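Local coordinates for SusD superfamily protein (Bacteroides vulgatus ATCC 8482, PDB 3JQ0), which probably binds nutrients, most likely glycans, at the outer membrane surface as a member of the SusD family, at residues R302-K307 and T318-V323; G308-D313 and P414-D419. All blocks are in the same frame, centred on the assembly; numbering follows the deposited sequence.

Interaction 1 of 2, residues R302-K307 and T318-V323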
loop_
_atom_site.group_PDB
_atom_site.type_symbol
_atom_site.label_atom_id
_atom_site.label_comp_id
_atom_site.label_asym_id
_atom_site.label_seq_id
_atom_site.Cartn_x
_atom_site.Cartn_y
_atom_site.Cartn_z
ATOM N N ARG A 302 -2.290 8.229 18.974
ATOM C CA ARG A 302 -2.956 7.546 20.094
ATOM C C ARG A 302 -4.479 7.719 20.025
ATOM O O ARG A 302 -5.246 6.790 20.275
ATOM C CB ARG A 302 -2.394 8.054 21.407
ATOM C CG ARG A 302 -0.947 7.691 21.635
ATOM C CD ARG A 302 -0.345 8.449 22.772
ATOM N NE ARG A 302 -0.310 9.856 22.468
ATOM C CZ ARG A 302 -0.106 10.802 23.353
ATOM N NH1 ARG A 302 0.129 10.478 24.627
ATOM N NH2 ARG A 302 -0.110 12.073 22.990
ATOM N N GLU A 303 -4.930 8.911 19.659
ATOM C CA GLU A 303 -6.334 9.252 19.566
ATOM C C GLU A 303 -7.052 8.428 18.480
ATOM O O GLU A 303 -8.255 8.180 18.545
ATOM C CB GLU A 303 -6.392 10.775 19.271
ATOM C CG GLU A 303 -7.782 11.388 19.180
ATOM C CD GLU A 303 -7.818 12.849 18.682
ATOM O OE1 GLU A 303 -6.762 13.484 18.417
ATOM O OE2 GLU A 303 -8.942 13.351 18.497
ATOM N N PHE A 304 -6.314 8.028 17.456
ATOM C CA PHE A 304 -6.916 7.329 16.334
ATOM C C PHE A 304 -7.524 6.003 16.736
ATOM O O PHE A 304 -8.516 5.584 16.137
ATOM C CB PHE A 304 -5.893 7.137 15.221
ATOM C CG PHE A 304 -6.450 6.470 14.003
ATOM C CD1 PHE A 304 -7.218 7.161 13.097
ATOM C CD2 PHE A 304 -6.249 5.103 13.797
ATOM C CE1 PHE A 304 -7.778 6.510 11.989
ATOM C CE2 PHE A 304 -6.813 4.462 12.675
ATOM C CZ PHE A 304 -7.533 5.201 11.777
ATOM N N TYR A 305 -6.964 5.347 17.757
ATOM C CA TYR A 305 -7.460 4.043 18.138
ATOM C C TYR A 305 -8.947 4.070 18.437
ATOM O O TYR A 305 -9.633 3.111 18.117
ATOM C CB TYR A 305 -6.680 3.460 19.338
ATOM C CG TYR A 305 -7.122 2.073 19.725
ATOM C CD1 TYR A 305 -6.612 0.967 19.078
ATOM C CD2 TYR A 305 -8.117 1.878 20.674
ATOM C CE1 TYR A 305 -7.035 -0.309 19.382
ATOM C CE2 TYR A 305 -8.558 0.595 20.971
ATOM C CZ TYR A 305 -8.040 -0.488 20.311
ATOM O OH TYR A 305 -8.484 -1.735 20.577
ATOM N N PHE A 306 -9.445 5.157 19.041
ATOM C CA PHE A 306 -10.856 5.270 19.389
ATOM C C PHE A 306 -11.698 6.049 18.393
ATOM O O PHE A 306 -12.896 6.191 18.620
ATOM C CB PHE A 306 -11.005 5.794 20.834
ATOM C CG PHE A 306 -10.419 4.887 21.877
ATOM C CD1 PHE A 306 -11.097 3.751 22.244
ATOM C CD2 PHE A 306 -9.175 5.155 22.441
ATOM C CE1 PHE A 306 -10.571 2.876 23.186
ATOM C CE2 PHE A 306 -8.643 4.283 23.391
ATOM C CZ PHE A 306 -9.342 3.173 23.771
ATOM N N LYS A 307 -11.090 6.514 17.318
ATOM C CA LYS A 307 -11.793 7.267 16.291
ATOM C C LYS A 307 -11.672 6.666 14.885
ATOM O O LYS A 307 -12.109 7.243 13.914
ATOM C CB LYS A 307 -11.365 8.734 16.291
ATOM C CG LYS A 307 -11.841 9.524 17.522
ATOM C CD LYS A 307 -13.377 9.745 17.449
ATOM C CE LYS A 307 -13.949 10.708 18.441
ATOM N NZ LYS A 307 -15.413 10.686 18.441
ATOM N N THR A 318 -7.798 -6.172 14.727
ATOM C CA THR A 318 -6.835 -6.900 13.894
ATOM C C THR A 318 -5.712 -5.935 13.462
ATOM O O THR A 318 -4.531 -6.311 13.436
ATOM C CB THR A 318 -7.535 -7.569 12.702
ATOM O OG1 THR A 318 -8.377 -8.604 13.188
ATOM C CG2 THR A 318 -6.544 -8.127 11.707
ATOM N N SER A 319 -6.056 -4.696 13.123
ATOM C CA SER A 319 -5.070 -3.723 12.661
ATOM C C SER A 319 -4.233 -3.115 13.753
ATOM O O SER A 319 -3.051 -2.817 13.546
ATOM C CB SER A 319 -5.774 -2.582 11.912
ATOM O OG SER A 319 -6.448 -3.055 10.738
ATOM N N LEU A 320 -4.854 -2.908 14.932
ATOM C CA LEU A 320 -4.235 -2.217 16.065
ATOM C C LEU A 320 -4.500 -2.973 17.324
ATOM O O LEU A 320 -5.587 -3.536 17.495
ATOM C CB LEU A 320 -4.827 -0.816 16.219
ATOM C CG LEU A 320 -4.655 0.139 15.068
ATOM C CD1 LEU A 320 -5.471 1.428 15.262
ATOM C CD2 LEU A 320 -3.197 0.435 14.791
ATOM N N LYS A 321 -3.568 -2.883 18.272
ATOM C CA LYS A 321 -3.833 -3.321 19.647
ATOM C C LYS A 321 -3.580 -2.162 20.588
ATOM O O LYS A 321 -2.552 -1.493 20.511
ATOM C CB LYS A 321 -3.029 -4.551 20.073
ATOM C CG LYS A 321 -3.400 -5.016 21.494
ATOM C CD LYS A 321 -2.908 -6.425 21.828
ATOM C CE LYS A 321 -3.538 -7.015 23.105
ATOM N NZ LYS A 321 -3.779 -8.481 22.951
ATOM N N ALA A 322 -4.516 -1.952 21.504
ATOM C CA ALA A 322 -4.342 -0.957 22.558
ATOM C C ALA A 322 -3.505 -1.556 23.674
ATOM O O ALA A 322 -3.837 -2.625 24.211
ATOM C CB ALA A 322 -5.726 -0.520 23.090
ATOM N N VAL A 323 -2.496 -0.816 24.095
ATOM C CA VAL A 323 -1.779 -1.123 25.317
ATOM C C VAL A 323 -2.051 -0.036 26.362
ATOM O O VAL A 323 -2.364 1.109 26.042
ATOM C CB VAL A 323 -0.267 -1.345 25.079
ATOM C CG1 VAL A 323 -0.029 -2.512 24.107
ATOM C CG2 VAL A 323 0.475 -0.095 24.609
#

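Interaction 2 of 2, residues G308-D313 and P414-D419. With SO4 (sulfate ion), chain I.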
loop_
_atom_site.group_PDB
_atom_site.type_symbol
_atom_site.label_atom_id
_atom_site.label_comp_id
_atom_site.label_asym_id
_atom_site.label_seq_id
_atom_site.Cartn_x
_atom_site.Cartn_y
_atom_site.Cartn_z
ATOM N N GLY A 308 -11.113 5.466 14.769
ATOM C CA GLY A 308 -10.870 4.839 13.481
ATOM C C GLY A 308 -12.004 3.959 12.988
ATOM O O GLY A 308 -12.260 3.875 11.787
ATOM N N PHE A 309 -12.638 3.232 13.937
ATOM C CA PHE A 309 -13.506 2.077 13.613
ATOM C C PHE A 309 -14.717 2.078 14.504
ATOM O O PHE A 309 -14.628 2.346 15.712
ATOM C CB PHE A 309 -12.721 0.770 13.859
ATOM C CG PHE A 309 -11.473 0.650 13.038
ATOM C CD1 PHE A 309 -10.294 1.156 13.544
ATOM C CD2 PHE A 309 -11.465 0.007 11.816
ATOM C CE1 PHE A 309 -9.091 1.048 12.818
ATOM C CE2 PHE A 309 -10.274 -0.101 11.089
ATOM C CZ PHE A 309 -9.120 0.420 11.589
ATOM N N ARG A 310 -15.838 1.716 13.928
ATOM C CA ARG A 310 -17.040 1.471 14.701
ATOM C C ARG A 310 -16.918 0.171 15.474
ATOM O O ARG A 310 -16.200 -0.761 15.095
ATOM C CB ARG A 310 -18.276 1.388 13.786
ATOM C CG ARG A 310 -18.497 2.591 12.870
ATOM C CD ARG A 310 -18.646 3.922 13.633
ATOM N NE ARG A 310 -19.661 3.882 14.690
ATOM C CZ ARG A 310 -20.980 3.924 14.481
ATOM N NH1 ARG A 310 -21.464 4.164 13.286
ATOM N NH2 ARG A 310 -21.808 3.796 15.499
ATOM N N ASN A 311 -17.693 0.078 16.561
ATOM C CA ASN A 311 -17.679 -1.140 17.333
ATOM C C ASN A 311 -18.064 -2.333 16.445
ATOM O O ASN A 311 -18.952 -2.237 15.586
ATOM C CB ASN A 311 -18.637 -1.034 18.509
ATOM C CG ASN A 311 -18.169 -0.060 19.594
ATOM O OD1 ASN A 311 -17.065 0.494 19.628
ATOM N ND2 ASN A 311 -19.079 0.164 20.524
ATOM N N ASN A 312 -17.398 -3.441 16.684
ATOM C CA ASN A 312 -17.628 -4.695 16.015
ATOM C C ASN A 312 -17.097 -4.762 14.580
ATOM O O ASN A 312 -17.255 -5.804 13.915
ATOM C CB ASN A 312 -19.115 -5.112 16.124
ATOM C CG ASN A 312 -19.575 -5.135 17.565
ATOM O OD1 ASN A 312 -20.424 -4.319 18.005
ATOM N ND2 ASN A 312 -18.901 -5.959 18.313
ATOM N N ASP A 313 -16.387 -3.738 14.124
ATOM C CA ASP A 313 -15.614 -3.822 12.895
ATOM C C ASP A 313 -14.339 -4.600 13.258
ATOM O O ASP A 313 -13.501 -4.111 14.002
ATOM C CB ASP A 313 -15.316 -2.425 12.369
ATOM C CG ASP A 313 -14.493 -2.433 11.115
ATOM O OD1 ASP A 313 -13.883 -3.459 10.730
ATOM O OD2 ASP A 313 -14.459 -1.333 10.466
ATOM N N PRO A 414 -23.508 10.469 15.177
ATOM C CA PRO A 414 -22.963 11.790 15.511
ATOM C C PRO A 414 -21.831 11.788 16.521
ATOM O O PRO A 414 -20.811 12.472 16.312
ATOM C CB PRO A 414 -24.188 12.556 16.005
ATOM C CG PRO A 414 -25.295 11.998 15.192
ATOM C CD PRO A 414 -24.974 10.527 15.027
ATOM N N GLU A 415 -21.953 11.009 17.577
ATOM C CA GLU A 415 -20.909 10.998 18.604
ATOM C C GLU A 415 -19.578 10.483 18.014
ATOM O O GLU A 415 -18.507 11.054 18.270
ATOM C CB GLU A 415 -21.298 10.142 19.827
ATOM C CG GLU A 415 -20.240 10.168 20.904
ATOM C CD GLU A 415 -20.601 9.373 22.135
ATOM O OE1 GLU A 415 -21.788 8.988 22.272
ATOM O OE2 GLU A 415 -19.668 9.150 22.967
ATOM N N PHE A 416 -19.622 9.382 17.259
ATOM C CA PHE A 416 -18.401 8.812 16.751
ATOM C C PHE A 416 -17.687 9.825 15.819
ATOM O O PHE A 416 -16.440 9.921 15.819
ATOM C CB PHE A 416 -18.721 7.538 15.973
ATOM C CG PHE A 416 -17.477 6.899 15.433
ATOM C CD1 PHE A 416 -16.696 6.055 16.218
ATOM C CD2 PHE A 416 -17.067 7.195 14.131
ATOM C CE1 PHE A 416 -15.522 5.524 15.722
ATOM C CE2 PHE A 416 -15.869 6.658 13.667
ATOM C CZ PHE A 416 -15.119 5.810 14.434
ATOM N N TYR A 417 -18.437 10.512 14.959
ATOM C CA TYR A 417 -17.874 11.409 13.996
ATOM C C TYR A 417 -17.548 12.798 14.513
ATOM O O TYR A 417 -16.920 13.593 13.821
ATOM C CB TYR A 417 -18.701 11.447 12.686
ATOM C CG TYR A 417 -18.632 10.078 11.996
ATOM C CD1 TYR A 417 -17.474 9.653 11.323
ATOM C CD2 TYR A 417 -19.679 9.176 12.077
ATOM C CE1 TYR A 417 -17.385 8.406 10.794
ATOM C CE2 TYR A 417 -19.580 7.900 11.539
ATOM C CZ TYR A 417 -18.399 7.521 10.910
ATOM O OH TYR A 417 -18.255 6.229 10.414
ATOM N N THR A 418 -17.988 13.109 15.712
ATOM C CA THR A 418 -17.594 14.352 16.396
ATOM C C THR A 418 -16.124 14.297 16.792
ATOM O O THR A 418 -15.633 13.274 17.271
ATOM C CB THR A 418 -18.498 14.592 17.612
ATOM O OG1 THR A 418 -19.819 14.830 17.134
ATOM C CG2 THR A 418 -18.039 15.811 18.418
ATOM N N ASP A 419 -15.420 15.410 16.572
ATOM C CA ASP A 419 -13.997 15.511 16.919
ATOM C C ASP A 419 -13.213 14.364 16.293
ATOM O O ASP A 419 -12.375 13.727 16.948
ATOM C CB ASP A 419 -13.788 15.555 18.444
ATOM C CG ASP A 419 -14.413 16.773 19.093
ATOM O OD1 ASP A 419 -14.403 17.853 18.474
ATOM O OD2 ASP A 419 -14.921 16.639 20.228
HETATM S S SO4 I . -19.577 3.075 18.378
HETATM O O1 SO4 I . -18.518 3.848 19.076
HETATM O O2 SO4 I . -20.833 3.804 18.230
HETATM O O3 SO4 I . -18.907 2.710 17.182
HETATM O O4 SO4 I . -19.867 2.042 19.344
#

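Interaction 1 of 2, residues R302-K307 and T318-V323
Tyr305 and Leu320 mark the closest backbone approach, their CA atoms 7.3 Å apart; one partner is a turn with helical backbone angles at 302-305, the other the point where helix 315-319 gives way to an extended strand. No hydrogen bond joins the two segments, so the 220 Å² they bury rests on apolar packing. Tyr305 supplies most of it from its side. Its CG lies anti to the backbone N (chi1 -177°), and the ring reaches across to the strand. The methyl of Ala322 sits over one face, displaced toward the rim that carries CZ: Ala322 CB is 3.8 Å from the ring centroid and 20° off its normal, a CH-pi contact, with Tyr305 CZ the nearest ring atom at 3.6 Å. The CD1 edge of the same ring meets Leu320 nearly in plane, Tyr305 CD1 to Leu320 CB measuring 3.8 Å, and the two side chains run past one another, pointing opposite ways. Leu320 is also used by Phe304, whose CD2 edge meets Leu320 CD1 at 4.0 Å with the side chains crossing at about a right angle. Leu320 thus packs against two aromatic edges, while Ala322, two residues on, takes a face. Within the turn, Tyr305 CD2 stands 3.5 Å above the plane of the Phe306 ring, over its centre. The phenol OH hydrogen-bonds a glycerol, probably from the crystallisation liquor. Lys321, between the two inward residues, points away and pairs with Asp289. Strand 320-326 runs antiparallel to 332-339, and Tyr334 of that partner strand touches both Tyr305 and Ala322; Trp316 of helix 315-319 also meets the Tyr305 ring, placing the contact where the helix passes into the two-stranded sheet.

Interaction 2 of 2, residues G308-D313 and P414-D419
A type II beta turn, Arg310 to Asp313, closed by Asp313 N to Arg310 O at 3.1 Å, lies beside the short helix 414-417, and Arg310 meets Phe416 between them. The aliphatic part of the arginine does the touching: Arg310 CD lies 3.6 Å from the Phe416 ring centroid and 11° off its normal, a CH-pi contact over the centre of the face. The bend at chi2 (-58°) puts CD over the ring. The guanidinium plane is tilted 32° from the ring plane. Phe416 CE1 comes within 3.3 Å of Phe309 O, while Phe416 CD2 stands above the centre of the Tyr417 ring. A sulfate, probably from the crystallisation liquor, receives Arg310 NE on O3 at 2.9 Å and Arg310 NH2 on O2 in a nearly straight bond; Asn311 N also donates to O3. Arg310 NH1 pairs with Asp411, which is also hydrogen-bonded to Tyr417 OH. The contact is a case of arginine CH-pi packing on a phenylalanine face, joining a type II turn to the short helix 414-417.

Along the chain the order is 302-307, 308-313, 318-323 and 414-419, so the two contacts cross. Interaction 1 closes a short loop, with ten residues between its segments, and folds the stretch after strand 299-300 back onto the start of strand 320-326. Interaction 2 begins inside that loop and closes a far longer one, with 100 residues between its segments, bringing in helix 414-417. Their first segments are consecutive, and their centres lie 12 Å apart. A direct link joins them: Lys307 NZ is 2.8 Å from Thr418 O, a probable hydrogen bond, and probably hydrogen-bonds Phe416 O as well. One loop therefore connects the two-stranded sheet with the region around helix 414-417.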